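Local atomic coordinates of VlsE1 (Borreliella burgdorferi, PDB entry 1L8W), a protein that is an antigenically variable lipoprotein of the outer membrane surface and probably helps the spirochaete evade the host immune response. Residues D56-K59 / S60-K63; K75-T78 / D79-L83; G162-E165 / I166-A170; A231-A234 / E235-G238; I320-A323 / V324-G327. All blocks are in the same frame, centred on the assembly; numbering follows the deposited sequence.

Contact 1: D56-K59 / S60-K63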
loop_
_atom_site.group_PDB
_atom_site.type_symbol
_atom_site.label_atom_id
_atom_site.label_comp_id
_atom_site.label_asym_id
_atom_site.label_seq_id
_atom_site.Cartn_x
_atom_site.Cartn_y
_atom_site.Cartn_z
ATOM N N ASP A 56 8.717 -5.586 -13.428
ATOM C CA ASP A 56 7.292 -5.729 -13.687
ATOM C C ASP A 56 6.482 -6.529 -12.666
ATOM O O ASP A 56 5.747 -7.448 -13.022
ATOM C CB ASP A 56 7.099 -6.335 -15.079
ATOM C CG ASP A 56 8.023 -5.709 -16.116
ATOM O OD1 ASP A 56 8.208 -4.472 -16.071
ATOM O OD2 ASP A 56 8.562 -6.446 -16.977
ATOM N N PRO A 57 6.592 -6.180 -11.382
ATOM C CA PRO A 57 5.824 -6.919 -10.376
ATOM C C PRO A 57 4.321 -6.806 -10.616
ATOM O O PRO A 57 3.815 -5.784 -11.091
ATOM C CB PRO A 57 6.271 -6.279 -9.058
ATOM C CG PRO A 57 6.702 -4.904 -9.467
ATOM C CD PRO A 57 7.420 -5.136 -10.756
ATOM N N LYS A 58 3.606 -7.863 -10.280
ATOM C CA LYS A 58 2.171 -7.891 -10.485
ATOM C C LYS A 58 1.396 -7.739 -9.187
ATOM O O LYS A 58 1.923 -7.960 -8.095
ATOM C CB LYS A 58 1.769 -9.218 -11.133
ATOM C CG LYS A 58 2.577 -9.603 -12.357
ATOM C CD LYS A 58 2.373 -8.612 -13.488
ATOM C CE LYS A 58 2.887 -9.191 -14.800
ATOM N NZ LYS A 58 3.040 -8.150 -15.843
ATOM N N LYS A 59 0.130 -7.365 -9.325
ATOM C CA LYS A 59 -0.746 -7.234 -8.184
ATOM C C LYS A 59 -0.867 -8.620 -7.533
ATOM O O LYS A 59 -1.167 -8.731 -6.352
ATOM C CB LYS A 59 -2.118 -6.745 -8.635
ATOM C CG LYS A 59 -2.127 -5.341 -9.242
ATOM C CD LYS A 59 -3.531 -4.993 -9.730
ATOM C CE LYS A 59 -3.616 -3.611 -10.383
ATOM N NZ LYS A 59 -3.396 -2.491 -9.412
ATOM N N SER A 60 -0.637 -9.674 -8.312
ATOM C CA SER A 60 -0.719 -11.035 -7.784
ATOM C C SER A 60 0.498 -11.328 -6.889
ATOM O O SER A 60 0.427 -12.161 -5.987
ATOM C CB SER A 60 -0.803 -12.053 -8.933
ATOM O OG SER A 60 0.394 -12.084 -9.686
ATOM N N ASP A 61 1.603 -10.632 -7.143
ATOM C CA ASP A 61 2.806 -10.791 -6.341
ATOM C C ASP A 61 2.519 -10.284 -4.927
ATOM O O ASP A 61 3.125 -10.752 -3.954
ATOM C CB ASP A 61 3.974 -9.996 -6.934
ATOM C CG ASP A 61 4.541 -10.638 -8.177
ATOM O OD1 ASP A 61 4.815 -11.854 -8.136
ATOM O OD2 ASP A 61 4.716 -9.933 -9.192
ATOM N N VAL A 62 1.586 -9.340 -4.824
ATOM C CA VAL A 62 1.206 -8.767 -3.543
ATOM C C VAL A 62 0.523 -9.827 -2.680
ATOM O O VAL A 62 0.750 -9.915 -1.473
ATOM C CB VAL A 62 0.241 -7.562 -3.735
ATOM C CG1 VAL A 62 -0.205 -7.022 -2.378
ATOM C CG2 VAL A 62 0.931 -6.475 -4.543
ATOM N N LYS A 63 -0.313 -10.635 -3.316
ATOM C CA LYS A 63 -1.015 -11.691 -2.613
ATOM C C LYS A 63 0.016 -12.709 -2.154
ATOM O O LYS A 63 -0.002 -13.158 -1.002
ATOM C CB LYS A 63 -2.043 -12.348 -3.537
ATOM C CG LYS A 63 -2.980 -13.342 -2.852
ATOM C CD LYS A 63 -3.906 -13.977 -3.875
ATOM C CE LYS A 63 -4.903 -14.915 -3.228
ATOM N NZ LYS A 63 -5.861 -14.183 -2.373
#

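Contact 2: K75-T78 / D79-L83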
loop_
_atom_site.group_PDB
_atom_site.type_symbol
_atom_site.label_atom_id
_atom_site.label_comp_id
_atom_site.label_asym_id
_atom_site.label_seq_id
_atom_site.Cartn_x
_atom_site.Cartn_y
_atom_site.Cartn_z
ATOM N N LYS A 75 4.573 -20.954 11.003
ATOM C CA LYS A 75 5.652 -21.852 11.384
ATOM C C LYS A 75 6.325 -21.383 12.670
ATOM O O LYS A 75 6.598 -22.179 13.576
ATOM C CB LYS A 75 6.688 -21.941 10.266
ATOM C CG LYS A 75 7.789 -22.908 10.600
ATOM C CD LYS A 75 8.356 -23.581 9.377
ATOM C CE LYS A 75 9.045 -24.879 9.795
ATOM N NZ LYS A 75 9.967 -24.678 10.955
ATOM N N THR A 76 6.605 -20.087 12.743
ATOM C CA THR A 76 7.218 -19.520 13.934
ATOM C C THR A 76 6.317 -19.801 15.143
ATOM O O THR A 76 6.807 -20.113 16.222
ATOM C CB THR A 76 7.426 -17.990 13.778
ATOM O OG1 THR A 76 8.580 -17.748 12.961
ATOM C CG2 THR A 76 7.615 -17.330 15.131
ATOM N N LYS A 77 5.002 -19.695 14.962
ATOM C CA LYS A 77 4.079 -19.954 16.062
ATOM C C LYS A 77 4.126 -21.415 16.510
ATOM O O LYS A 77 4.000 -21.711 17.699
ATOM C CB LYS A 77 2.652 -19.588 15.670
ATOM C CG LYS A 77 1.638 -19.824 16.797
ATOM C CD LYS A 77 0.250 -19.361 16.403
ATOM C CE LYS A 77 -0.733 -19.502 17.557
ATOM N NZ LYS A 77 -0.973 -20.924 17.930
ATOM N N THR A 78 4.290 -22.327 15.557
ATOM C CA THR A 78 4.373 -23.752 15.876
ATOM C C THR A 78 5.661 -24.021 16.672
ATOM O O THR A 78 5.632 -24.659 17.730
ATOM C CB THR A 78 4.403 -24.621 14.589
ATOM O OG1 THR A 78 3.209 -24.400 13.825
ATOM C CG2 THR A 78 4.521 -26.096 14.944
ATOM N N ASP A 79 6.786 -23.529 16.160
ATOM C CA ASP A 79 8.071 -23.730 16.823
ATOM C C ASP A 79 8.086 -23.133 18.224
ATOM O O ASP A 79 8.793 -23.608 19.103
ATOM C CB ASP A 79 9.210 -23.136 15.987
ATOM C CG ASP A 79 9.274 -23.722 14.582
ATOM O OD1 ASP A 79 8.791 -24.862 14.383
ATOM O OD2 ASP A 79 9.818 -23.046 13.679
ATOM N N LEU A 80 7.287 -22.100 18.436
ATOM C CA LEU A 80 7.223 -21.460 19.738
ATOM C C LEU A 80 6.445 -22.327 20.724
ATOM O O LEU A 80 6.870 -22.532 21.859
ATOM C CB LEU A 80 6.545 -20.100 19.611
ATOM C CG LEU A 80 6.501 -19.280 20.892
ATOM C CD1 LEU A 80 7.920 -18.915 21.287
ATOM C CD2 LEU A 80 5.660 -18.034 20.686
ATOM N N ASN A 81 5.299 -22.830 20.278
ATOM C CA ASN A 81 4.453 -23.671 21.115
ATOM C C ASN A 81 4.960 -25.099 21.203
ATOM O O ASN A 81 4.239 -25.990 21.651
ATOM C CB ASN A 81 3.031 -23.688 20.571
ATOM C CG ASN A 81 2.387 -22.328 20.601
ATOM O OD1 ASN A 81 2.230 -21.726 21.665
ATOM N ND2 ASN A 81 2.005 -21.831 19.431
ATOM N N SER A 82 6.194 -25.323 20.767
ATOM C CA SER A 82 6.764 -26.657 20.811
ATOM C C SER A 82 8.125 -26.629 21.489
ATOM O O SER A 82 9.093 -27.207 20.995
ATOM C CB SER A 82 6.888 -27.220 19.395
ATOM O OG SER A 82 7.703 -26.389 18.595
ATOM N N LEU A 83 8.189 -25.945 22.626
ATOM C CA LEU A 83 9.426 -25.840 23.393
ATOM C C LEU A 83 9.381 -26.767 24.612
ATOM O O LEU A 83 10.364 -27.447 24.919
ATOM C CB LEU A 83 9.652 -24.390 23.843
ATOM C CG LEU A 83 9.784 -23.314 22.759
ATOM C CD1 LEU A 83 9.837 -21.938 23.408
ATOM C CD2 LEU A 83 11.034 -23.560 21.925
#

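Contact 3: G162-E165 / I166-A170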
loop_
_atom_site.group_PDB
_atom_site.type_symbol
_atom_site.label_atom_id
_atom_site.label_comp_id
_atom_site.label_asym_id
_atom_site.label_seq_id
_atom_site.Cartn_x
_atom_site.Cartn_y
_atom_site.Cartn_z
ATOM N N GLY A 162 -6.563 -4.550 6.221
ATOM C CA GLY A 162 -5.614 -5.589 6.570
ATOM C C GLY A 162 -4.363 -4.934 7.115
ATOM O O GLY A 162 -3.844 -5.324 8.158
ATOM N N ILE A 163 -3.885 -3.921 6.398
ATOM C CA ILE A 163 -2.694 -3.187 6.804
ATOM C C ILE A 163 -2.892 -2.525 8.167
ATOM O O ILE A 163 -1.991 -2.538 8.998
ATOM C CB ILE A 163 -2.320 -2.128 5.754
ATOM C CG1 ILE A 163 -1.869 -2.828 4.473
ATOM C CG2 ILE A 163 -1.230 -1.212 6.295
ATOM C CD1 ILE A 163 -1.355 -1.901 3.406
ATOM N N LYS A 164 -4.070 -1.952 8.403
ATOM C CA LYS A 164 -4.343 -1.337 9.697
ATOM C C LYS A 164 -4.275 -2.403 10.795
ATOM O O LYS A 164 -3.680 -2.180 11.853
ATOM C CB LYS A 164 -5.725 -0.673 9.715
ATOM C CG LYS A 164 -6.079 -0.064 11.081
ATOM C CD LYS A 164 -7.292 0.855 11.012
ATOM C CE LYS A 164 -8.595 0.087 11.095
ATOM N NZ LYS A 164 -8.887 -0.393 12.479
ATOM N N GLU A 165 -4.880 -3.562 10.540
ATOM C CA GLU A 165 -4.869 -4.659 11.508
ATOM C C GLU A 165 -3.447 -5.139 11.778
ATOM O O GLU A 165 -3.081 -5.442 12.917
ATOM C CB GLU A 165 -5.730 -5.822 11.001
ATOM C CG GLU A 165 -7.215 -5.716 11.381
ATOM C CD GLU A 165 -8.134 -6.525 10.473
ATOM O OE1 GLU A 165 -7.748 -7.632 10.041
ATOM O OE2 GLU A 165 -9.261 -6.052 10.203
ATOM N N ILE A 166 -2.638 -5.205 10.727
ATOM C CA ILE A 166 -1.263 -5.649 10.885
ATOM C C ILE A 166 -0.504 -4.686 11.793
ATOM O O ILE A 166 0.136 -5.096 12.757
ATOM C CB ILE A 166 -0.545 -5.714 9.531
ATOM C CG1 ILE A 166 -1.037 -6.930 8.733
ATOM C CG2 ILE A 166 0.956 -5.765 9.750
ATOM C CD1 ILE A 166 -0.472 -7.009 7.318
ATOM N N VAL A 167 -0.602 -3.400 11.470
ATOM C CA VAL A 167 0.071 -2.351 12.222
ATOM C C VAL A 167 -0.377 -2.282 13.681
ATOM O O VAL A 167 0.441 -2.062 14.567
ATOM C CB VAL A 167 -0.145 -0.969 11.547
ATOM C CG1 VAL A 167 0.584 0.127 12.339
ATOM C CG2 VAL A 167 0.365 -1.016 10.099
ATOM N N GLU A 168 -1.670 -2.473 13.934
ATOM C CA GLU A 168 -2.170 -2.432 15.306
ATOM C C GLU A 168 -1.712 -3.672 16.079
ATOM O O GLU A 168 -1.290 -3.574 17.233
ATOM C CB GLU A 168 -3.701 -2.339 15.328
ATOM C CG GLU A 168 -4.254 -1.203 14.477
ATOM C CD GLU A 168 -5.710 -0.868 14.772
ATOM O OE1 GLU A 168 -6.531 -1.800 14.923
ATOM O OE2 GLU A 168 -6.032 0.340 14.836
ATOM N N ALA A 169 -1.790 -4.834 15.435
ATOM C CA ALA A 169 -1.374 -6.084 16.065
ATOM C C ALA A 169 0.051 -5.958 16.591
ATOM O O ALA A 169 0.392 -6.528 17.630
ATOM C CB ALA A 169 -1.458 -7.227 15.065
ATOM N N ALA A 170 0.873 -5.206 15.866
ATOM C CA ALA A 170 2.267 -4.997 16.241
ATOM C C ALA A 170 2.481 -3.654 16.926
ATOM O O ALA A 170 3.572 -3.371 17.410
ATOM C CB ALA A 170 3.149 -5.084 15.007
#

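Contact 4: A231-A234 / E235-G238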
loop_
_atom_site.group_PDB
_atom_site.type_symbol
_atom_site.label_atom_id
_atom_site.label_comp_id
_atom_site.label_asym_id
_atom_site.label_seq_id
_atom_site.Cartn_x
_atom_site.Cartn_y
_atom_site.Cartn_z
ATOM N N ALA A 231 -7.703 3.978 6.644
ATOM C CA ALA A 231 -8.592 2.863 6.960
ATOM C C ALA A 231 -9.594 3.220 8.051
ATOM O O ALA A 231 -10.634 2.575 8.185
ATOM C CB ALA A 231 -7.772 1.643 7.389
ATOM N N ASP A 232 -9.278 4.248 8.833
ATOM C CA ASP A 232 -10.155 4.676 9.913
ATOM C C ASP A 232 -11.125 5.780 9.501
ATOM O O ASP A 232 -12.018 6.138 10.263
ATOM C CB ASP A 232 -9.318 5.116 11.115
ATOM C CG ASP A 232 -8.713 3.939 11.860
ATOM O OD1 ASP A 232 -9.482 3.201 12.510
ATOM O OD2 ASP A 232 -7.477 3.736 11.787
ATOM N N ALA A 233 -10.958 6.311 8.295
ATOM C CA ALA A 233 -11.849 7.357 7.802
ATOM C C ALA A 233 -13.262 6.794 7.675
ATOM O O ALA A 233 -13.463 5.579 7.715
ATOM C CB ALA A 233 -11.363 7.869 6.444
ATOM N N ALA A 234 -14.241 7.674 7.520
ATOM C CA ALA A 234 -15.624 7.244 7.394
ATOM C C ALA A 234 -16.084 7.313 5.949
ATOM O O ALA A 234 -16.950 6.541 5.529
ATOM C CB ALA A 234 -16.516 8.108 8.267
ATOM N N GLU A 235 -15.498 8.236 5.192
ATOM C CA GLU A 235 -15.846 8.426 3.789
ATOM C C GLU A 235 -14.866 7.657 2.907
ATOM O O GLU A 235 -14.043 8.256 2.207
ATOM C CB GLU A 235 -15.793 9.915 3.431
ATOM C CG GLU A 235 -15.904 10.860 4.632
ATOM C CD GLU A 235 -14.631 10.896 5.479
ATOM O OE1 GLU A 235 -13.597 11.391 4.980
ATOM O OE2 GLU A 235 -14.661 10.429 6.639
ATOM N N GLN A 236 -14.971 6.329 2.930
ATOM C CA GLN A 236 -14.077 5.481 2.159
ATOM C C GLN A 236 -14.524 5.086 0.767
ATOM O O GLN A 236 -13.908 4.218 0.151
ATOM C CB GLN A 236 -13.745 4.214 2.943
ATOM C CG GLN A 236 -13.007 4.489 4.229
ATOM C CD GLN A 236 -12.422 3.244 4.838
ATOM O OE1 GLN A 236 -12.023 3.242 6.003
ATOM N NE2 GLN A 236 -12.356 2.173 4.050
ATOM N N ASP A 237 -15.578 5.708 0.255
ATOM C CA ASP A 237 -16.020 5.372 -1.093
ATOM C C ASP A 237 -15.284 6.214 -2.128
ATOM O O ASP A 237 -14.821 7.318 -1.833
ATOM C CB ASP A 237 -17.535 5.552 -1.236
ATOM C CG ASP A 237 -18.210 4.302 -1.781
ATOM O OD1 ASP A 237 -17.949 3.943 -2.953
ATOM O OD2 ASP A 237 -18.984 3.664 -1.030
ATOM N N GLY A 238 -15.180 5.677 -3.340
ATOM C CA GLY A 238 -14.486 6.363 -4.416
ATOM C C GLY A 238 -14.973 7.766 -4.738
ATOM O O GLY A 238 -16.175 8.034 -4.751
#

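Contact 5: I320-A323 / V324-G327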
loop_
_atom_site.group_PDB
_atom_site.type_symbol
_atom_site.label_atom_id
_atom_site.label_comp_id
_atom_site.label_asym_id
_atom_site.label_seq_id
_atom_site.Cartn_x
_atom_site.Cartn_y
_atom_site.Cartn_z
ATOM N N ILE A 320 6.686 -6.012 11.221
ATOM C CA ILE A 320 6.416 -7.370 11.676
ATOM C C ILE A 320 7.682 -8.005 12.235
ATOM O O ILE A 320 7.664 -8.604 13.314
ATOM C CB ILE A 320 5.858 -8.226 10.514
ATOM C CG1 ILE A 320 4.441 -7.756 10.178
ATOM C CG2 ILE A 320 5.879 -9.707 10.880
ATOM C CD1 ILE A 320 3.837 -8.423 8.973
ATOM N N GLY A 321 8.783 -7.859 11.506
ATOM C CA GLY A 321 10.049 -8.428 11.942
ATOM C C GLY A 321 10.447 -8.003 13.347
ATOM O O GLY A 321 10.975 -8.806 14.122
ATOM N N ASP A 322 10.198 -6.739 13.682
ATOM C CA ASP A 322 10.532 -6.241 15.006
ATOM C C ASP A 322 9.530 -6.704 16.052
ATOM O O ASP A 322 9.912 -7.076 17.157
ATOM C CB ASP A 322 10.602 -4.714 15.010
ATOM C CG ASP A 322 11.763 -4.181 14.190
ATOM O OD1 ASP A 322 12.857 -4.789 14.213
ATOM O OD2 ASP A 322 11.583 -3.139 13.530
ATOM N N ALA A 323 8.246 -6.677 15.712
ATOM C CA ALA A 323 7.210 -7.109 16.650
ATOM C C ALA A 323 7.510 -8.521 17.158
ATOM O O ALA A 323 7.417 -8.800 18.356
ATOM C CB ALA A 323 5.844 -7.077 15.976
ATOM N N VAL A 324 7.880 -9.399 16.234
ATOM C CA VAL A 324 8.194 -10.787 16.554
ATOM C C VAL A 324 9.479 -10.913 17.360
ATOM O O VAL A 324 9.519 -11.616 18.370
ATOM C CB VAL A 324 8.319 -11.636 15.253
ATOM C CG1 VAL A 324 8.838 -13.028 15.570
ATOM C CG2 VAL A 324 6.967 -11.734 14.574
ATOM N N SER A 325 10.528 -10.229 16.914
ATOM C CA SER A 325 11.817 -10.280 17.601
ATOM C C SER A 325 11.704 -9.880 19.073
ATOM O O SER A 325 12.166 -10.605 19.955
ATOM C CB SER A 325 12.823 -9.369 16.898
ATOM O OG SER A 325 12.367 -8.028 16.904
ATOM N N SER A 326 11.090 -8.730 19.334
ATOM C CA SER A 326 10.925 -8.251 20.700
ATOM C C SER A 326 10.052 -9.212 21.500
ATOM O O SER A 326 10.156 -9.287 22.723
ATOM C CB SER A 326 10.306 -6.845 20.713
ATOM O OG SER A 326 8.957 -6.857 20.281
ATOM N N GLY A 327 9.186 -9.942 20.803
ATOM C CA GLY A 327 8.329 -10.898 21.476
ATOM C C GLY A 327 9.141 -12.121 21.855
ATOM O O GLY A 327 9.050 -12.623 22.975
HETATM O O HOH W 1 13.538 -4.927 17.162
#

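Contact 1: D56-K59 / S60-K63
Three hydrogen bonds tie Lys-58 and Lys-59 to Asp-61 and Val-62 where the chain enters helix 59-80. The one made by a side chain is the shortest: Lys-58 N donates to Asp-61 OD2 over 2.6 Å, almost straight at 177°. OD2 receives the N-H on its anti side, 21° out of the carboxylate plane. The first torsion of Asp-61 (chi1 -74°) sets CG beside its own backbone N and opposite the carbonyl carbon, which turns the carboxylate back over the incoming chain. Two backbone bonds accompany it. Asp-61 N reaches Lys-58 O at 2.9 Å, and Val-62 N makes a weak bond to Lys-59 O at 3.2 Å, both with the bent geometry of a tight first turn.

Carbon-to-oxygen van der Waals contacts surround these bonds. Pro-57 CA lies 3.4 Å from Asp-61 OD2, and Lys-58 CB is 3.5 Å from Ser-60 OG. On the buried flank, Val-62 CG2 packs 3.6 Å from Lys-59 O.

Asp-61 OD2 also forms a salt bridge with Lys-54, so OD2 has two partners, which would help to balance its charge. The ammonium of Lys-59 leads away from this turn to the carbonyl oxygens of Gly-280, Ala-282 and Gly-285, joining the helix start to the chain at and just after the end of helix 269-281. With an acidic side chain in the first turn gripping the N-H of Lys-58, just before the helix, the pattern resembles one half of a capping box at a helix N-terminus.

Contact 2: K75-T78 / D79-L83
The carboxylate of Asp-79 has Lys-75 O over one of its faces, with CG 3.2 Å from that oxygen, while the ammonium of Lys-75 comes up beside the two carboxylate oxygens, barely displaced toward either face. In the second flat group, the amide of Asn-81, the ND2 end has Lys-77 O on one side of the plane and Lys-77 NZ on the other, and Lys-77 CG is 3.3 Å from Asn-81 ND2. In each pair the partners are one turn apart, at the C-terminal end of helix 59-80, where the helix gives way to a loop.

Lys-75 and Asp-79 form an i to i+4 salt bridge, NZ to OD2 at 3.2 Å, which is weak as a hydrogen bond. The lysine reaches it because its chain bends twice, at chi2 and at chi4 (-48°). Beneath it Asp-79 N makes a nearly straight 2.9 Å bond to Lys-75 O. The next two N-H groups continue the helical pattern, from Leu-80 to Thr-76 O and from Asn-81 to Lys-77 O. Leu-80 is the buried member here, packing on Ile-111 and Val-114 of helix 106-131, whereas both charged groups of the salt bridge belong to exposed residues.

Asn-81 is the first residue to leave helical backbone angles. Just beyond it a hydroxyl bonds to a carbonyl of the last turn: Ser-82 OG, with chi1 at 59°, donates to Thr-78 O over 2.8 Å, tilted 28° from the carbonyl plane.

Contact 3: G162-E165 / I166-A170
Helix 153-170 displays here the regular i to i+4 ladder of an alpha-helix, running from Gly-162 to Ala-169 close to its C-terminal end. Ile-166 N bonds to Gly-162 O at 2.8 Å, and Val-167 N meets Ile-163 O at 3.0 Å with an N-H angle of 171°. Ala-169 N bonds to Glu-165 O at 2.9 Å. The rung between Glu-168 N and Lys-164 O is less certain, because that oxygen is modelled too close to Glu-168 CG, and the exact course of the Glu-168 side chain is doubtful for the same reason.

Side chains one turn apart split the helix into a polar and an apolar flank. On the polar flank Lys-164 and Glu-168 cross at an angle: the lysine goes out with CG opposite its backbone N, then bends at chi3 and chi4, which carries NZ to 3.7 Å from Glu-168 OE1 as modelled. At that length it is a long salt bridge, and Lys-164 CG, 3.8 Å from Glu-168 OE2, appears to add a van der Waals contact beneath it. NZ also has a weak, long ion pair with Asp-232. On the apolar flank Ile-163 CG2 touches Val-167 CG2 at 4.1 Å. Ile-166 CG1 rests against a carbonyl instead, 3.3 Å from Gly-162 O.

Three neighbouring helices pack against 162-170. Ile-163 and Val-167 face Leu-224 of helix 220-230, Val-167 also meets Leu-319 of helix 294-333, and Ile-166 packs on Ala-124 and Val-125 of helix 106-131, the helix from which Thr-127 bonds to Glu-165 OE1.

Contact 4: A231-A234 / E235-G238
Glu-235 folds its side chain back onto Ala-234, the residue just before it. Its first torsion, -21°, lies close to eclipsed, and a further bend at chi2 (73°) turns the chain back toward the Ala-234 amide. The carboxylate thereby comes to Ala-234 N, which donates to OE2 over 2.9 Å. That N-H arrives from above the carboxylate plane, 51° out of it. OE2 is also 3.4 Å from Ala-234 CB, so the hooked group rests against the methyl as well as the amide.

Gln-236 behaves differently. Its chain is extended beyond CG, and with CG set beside the backbone N the side chain heads back toward the start of the loop. The aliphatic part passes Ala-233, with CG 3.7 Å from Ala-233 O, and CD comes within 3.9 Å of Ala-231 O. The amide itself is probably modelled the wrong way round, so the roles of its two end atoms stay doubtful. In the backbone, the weak bond from Gln-236 N to Ala-234 O at 3.3 Å spans Glu-235, as in an inverse gamma turn.

Outside the turn, Glu-235 O accepts from Asn-246 ND2, and Gln-236 packs on Lys-157 of helix 153-170. The chemistry suggests that side-chain-to-backbone contacts may contribute to the shape of this surface loop following helix 220-230: a carboxylate takes up one main-chain N-H, and an amide lies where, suitably turned, it may answer the carbonyls of Ala-231 and Ala-233.

Contact 5: I320-A323 / V324-G327
Asp-322 O is shared by two donors of the next turn of helix 294-333. Ser-326 N reaches it at 3.0 Å, nearly along the C=O axis, and Ser-325 OG at 2.6 Å from well to the side, with a C=O to donor angle of 108°. The hydroxyl gets there because chi1 of Ser-325 (60°) places OG between its backbone N and carbonyl carbon, folded back against the helix. Val-324 N to Ile-320 O and Ser-325 N to Gly-321 O continue the backbone ladder, while Gly-327 N to Ala-323 O is weak.

A water joins the two polar side chains on the exposed flank. It donates to Asp-322 OD1 at 3.0 Å and more weakly to Ser-325 OG, bridging the carboxylate and the hydroxyl that already grips Asp-322 O.

The apolar contact lies on another flank, where Ile-320 CG2 and Val-324 CG2 are 4.4 Å apart. Separately, Val-324 CG2 makes a van der Waals contact with a carbonyl, 3.4 Å from Ile-320 O. These two residues face other helices of the bundle: Ile-320 packs on Val-69 and Leu-73 of helix 59-80, and Val-324 on Leu-118 and Leu-121 of helix 106-131.

Overall arrangement
Contacts 1 and 2 mark the two ends of helix 59-80, with centres about 30 Å apart. Helix 294-333 runs beside it: contact 5 comes within about 4 Å of contact 2, nearest atoms, without touching, their centres about 15 Å apart. Contact 5 does touch contact 3, where Ala-170 CB meets Ala-323 CB at 3.5 Å and Ile-166 CG2 meets Ile-320 CD1 at 4.0 Å. Contact 3 in turn reaches contact 4, Lys-164 CD packing 3.7 Å from Ala-231 CB. The series 5-3-4 thus leads from the long helices to a peripheral loop, contact 4, which lies across the chain's centre from contact 1.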